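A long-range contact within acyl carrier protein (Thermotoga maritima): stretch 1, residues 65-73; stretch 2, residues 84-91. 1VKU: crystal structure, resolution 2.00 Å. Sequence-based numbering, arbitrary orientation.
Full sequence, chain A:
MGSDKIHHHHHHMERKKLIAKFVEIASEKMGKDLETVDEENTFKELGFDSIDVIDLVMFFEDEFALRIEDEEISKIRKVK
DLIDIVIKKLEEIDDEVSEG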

# COMPACT_ATOMS: atom_id res chain seq x y z
N ALA A 65 -5.64 -11.16 1.18
CA ALA A 65 -5.44 -12.33 2.04
C ALA A 65 -3.95 -12.52 2.34
O ALA A 65 -3.40 -13.60 2.13
CB ALA A 65 -6.04 -13.57 1.39
N LEU A 66 -3.31 -11.44 2.80
CA LEU A 66 -1.88 -11.39 3.13
C LEU A 66 -1.72 -11.16 4.61
O LEU A 66 -2.68 -10.83 5.29
CB LEU A 66 -1.19 -10.19 2.44
CG LEU A 66 -1.32 -10.11 0.95
CD1 LEU A 66 -0.53 -8.94 0.41
CD2 LEU A 66 -0.81 -11.39 0.36
N ARG A 67 -0.51 -11.39 5.10
CA ARG A 67 -0.11 -10.94 6.42
C ARG A 67 1.18 -10.16 6.24
O ARG A 67 2.09 -10.62 5.57
CB ARG A 67 0.10 -12.11 7.37
CG ARG A 67 -1.06 -12.29 8.37
N ILE A 68 1.22 -8.95 6.79
CA ILE A 68 2.42 -8.12 6.79
C ILE A 68 2.84 -7.91 8.24
O ILE A 68 2.08 -7.38 9.05
CB ILE A 68 2.16 -6.81 6.06
CG1 ILE A 68 1.83 -7.12 4.58
CG2 ILE A 68 3.36 -5.88 6.18
CD1 ILE A 68 1.27 -5.94 3.77
N GLU A 69 4.04 -8.37 8.56
CA GLU A 69 4.59 -8.33 9.92
C GLU A 69 4.80 -6.90 10.39
O GLU A 69 5.03 -6.02 9.58
CB GLU A 69 5.92 -9.12 9.99
CG GLU A 69 5.90 -10.47 9.30
CD GLU A 69 4.74 -11.37 9.71
OE1 GLU A 69 4.38 -11.42 10.92
OE2 GLU A 69 4.16 -12.05 8.83
N ASP A 70 4.73 -6.70 11.70
CA ASP A 70 4.80 -5.37 12.31
C ASP A 70 6.12 -4.70 12.04
O ASP A 70 6.17 -3.49 11.82
CB ASP A 70 4.54 -5.44 13.81
CG ASP A 70 3.09 -5.76 14.15
OD1 ASP A 70 2.20 -5.49 13.31
OD2 ASP A 70 2.75 -6.28 15.24
N GLU A 71 7.18 -5.49 12.05
CA GLU A 71 8.49 -4.97 11.78
C GLU A 71 8.56 -4.35 10.39
O GLU A 71 9.18 -3.30 10.22
CB GLU A 71 9.56 -6.05 11.95
CG GLU A 71 9.48 -7.16 10.91
N GLU A 72 7.95 -5.00 9.40
CA GLU A 72 7.92 -4.50 8.02
C GLU A 72 7.09 -3.23 7.90
O GLU A 72 7.44 -2.32 7.15
CB GLU A 72 7.36 -5.57 7.07
CG GLU A 72 8.04 -6.93 7.15
CD GLU A 72 7.14 -8.06 6.66
OE1 GLU A 72 5.90 -7.92 6.69
OE2 GLU A 72 7.65 -9.12 6.26
N ILE A 73 5.96 -3.16 8.62
CA ILE A 73 5.11 -1.97 8.60
C ILE A 73 5.92 -0.76 9.04
O ILE A 73 5.86 0.28 8.39
CB ILE A 73 3.90 -2.11 9.55
CG1 ILE A 73 2.96 -3.23 9.08
CG2 ILE A 73 3.16 -0.77 9.65
CD1 ILE A 73 1.79 -3.60 10.07
N ASP A 84 5.99 -2.70 -2.95
CA ASP A 84 7.02 -3.73 -2.98
C ASP A 84 6.72 -4.87 -2.01
O ASP A 84 6.88 -6.02 -2.35
CB ASP A 84 8.37 -3.13 -2.62
CG ASP A 84 9.05 -2.43 -3.79
OD1 ASP A 84 8.57 -2.51 -4.96
OD2 ASP A 84 10.10 -1.76 -3.63
N ILE A 85 6.31 -4.52 -0.81
CA ILE A 85 5.97 -5.51 0.19
C ILE A 85 4.83 -6.38 -0.30
O ILE A 85 4.94 -7.59 -0.25
CB ILE A 85 5.65 -4.83 1.53
CG1 ILE A 85 6.97 -4.48 2.23
CG2 ILE A 85 4.84 -5.74 2.43
CD1 ILE A 85 6.88 -3.31 3.18
N VAL A 86 3.75 -5.77 -0.77
CA VAL A 86 2.58 -6.49 -1.31
C VAL A 86 2.94 -7.44 -2.46
O VAL A 86 2.61 -8.61 -2.40
CB VAL A 86 1.45 -5.50 -1.70
CG1 VAL A 86 0.32 -6.22 -2.45
CG2 VAL A 86 0.91 -4.82 -0.44
N ILE A 87 3.65 -6.95 -3.48
CA ILE A 87 4.19 -7.86 -4.52
C ILE A 87 4.96 -9.04 -3.95
O ILE A 87 4.74 -10.18 -4.38
CB ILE A 87 5.05 -7.08 -5.55
CG1 ILE A 87 4.17 -6.19 -6.41
CG2 ILE A 87 5.82 -8.04 -6.43
CD1 ILE A 87 4.89 -5.00 -7.06
N LYS A 88 5.86 -8.77 -3.00
CA LYS A 88 6.65 -9.81 -2.35
C LYS A 88 5.76 -10.82 -1.66
O LYS A 88 5.98 -12.02 -1.80
CB LYS A 88 7.66 -9.23 -1.36
CG LYS A 88 8.71 -10.22 -0.88
CD LYS A 88 9.52 -9.69 0.32
N LYS A 89 4.76 -10.36 -0.91
CA LYS A 89 3.86 -11.29 -0.21
C LYS A 89 3.00 -12.09 -1.19
O LYS A 89 2.67 -13.25 -0.95
CB LYS A 89 2.97 -10.60 0.83
CG LYS A 89 3.67 -9.83 1.93
CD LYS A 89 4.67 -10.61 2.69
CE LYS A 89 5.17 -9.81 3.88
NZ LYS A 89 5.48 -10.67 5.06
N LEU A 90 2.61 -11.46 -2.29
CA LEU A 90 1.81 -12.13 -3.30
C LEU A 90 2.66 -13.18 -4.03
O LEU A 90 2.19 -14.29 -4.27
CB LEU A 90 1.19 -11.13 -4.28
CG LEU A 90 -0.02 -10.32 -3.81
CD1 LEU A 90 -0.41 -9.30 -4.86
CD2 LEU A 90 -1.20 -11.20 -3.49
N GLU A 91 3.91 -12.84 -4.33
CA GLU A 91 4.81 -13.78 -4.97
C GLU A 91 4.96 -15.00 -4.08
O GLU A 91 4.81 -16.12 -4.56
CB GLU A 91 6.16 -13.14 -5.27
CG GLU A 91 6.17 -12.24 -6.50
CD GLU A 91 7.49 -11.50 -6.72
OE1 GLU A 91 8.42 -11.61 -5.87
OE2 GLU A 91 7.61 -10.79 -7.76

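How does the side chain of Lys-89 reach so far along the first stretch? Its CA-to-CB bond points toward that stretch, and the chain then turns twice, with chi1 and chi2 both m, before straightening at a t chi3; chi4, at 146°, lies between wells. This course carries the aliphatic part past Ile-68, whose CG1 is 4.2 Å from Lys-89 CG, and delivers the ammonium group to a cluster of oxygens. There Lys-89 NZ forms a salt bridge with Glu-72 OE2 at 2.9 Å. Two weak hydrogen bonds accompany it, from Lys-89 NZ to Glu-72 OE1 at 3.2 Å and to the carbonyl Arg-67 O at 3.4 Å.

What holds Glu-72 in position to receive the lysine? Its CA-to-CB bond also points toward the other stretch, and an m, t conformation extends the carboxylate back past the start of its own helix. Glu-72 OE1 accepts a hydrogen bond from the backbone Glu-69 N at 2.7 Å, so the carboxylate joins the N-cap residue of the helix to the lysine of the other stretch. Glu-69 itself bends, with chi1 and chi2 both m, and the end of its side chain comes nearer to the second stretch than its sideways CA-to-CB bond suggests. Its OE2 nevertheless remains 4.2 Å from Lys-89 NZ, near enough for the opposite charges to attract but beyond a salt bridge.

Why does Leu-66 touch three residues of the helix? Leu-66 follows Ala-65, which leaves helical geometry with positive phi just after a helix, and its CA-to-CB bond points toward the second stretch. With chi1 m and chi2 t, its two methyls spread across the helix surface: Leu-66 CD1 lies 4.0 Å from Val-86 CG1 and Leu-66 CD2 lies 3.9 Å from Leu-90 CD2, while both methyls, Leu-66 CD1 and Leu-66 CD2, are 3.9 Å from Lys-89 CB. These partners are spaced three and one residues apart, which places them along one side of a helix. Leu-90 starts sideways, but its m, t conformation brings its end nearer.

How does Ile-68 make contact when its CA-to-CB bond points sideways? Its m, t conformation extends CD1 to the helix, where Ile-68 CD1 packs 3.8 Å from Ile-85 CG2 and, more loosely, 4.4 Å from Val-86 CG2. Ile-85, also m, t, has a CA-to-CB bond that points toward the first stretch, and Ile-85 CD1 lies 4.1 Å from the backbone Glu-72 O. Apolar packing therefore adjoins the polar cluster, and the stem of Lys-89 links the two.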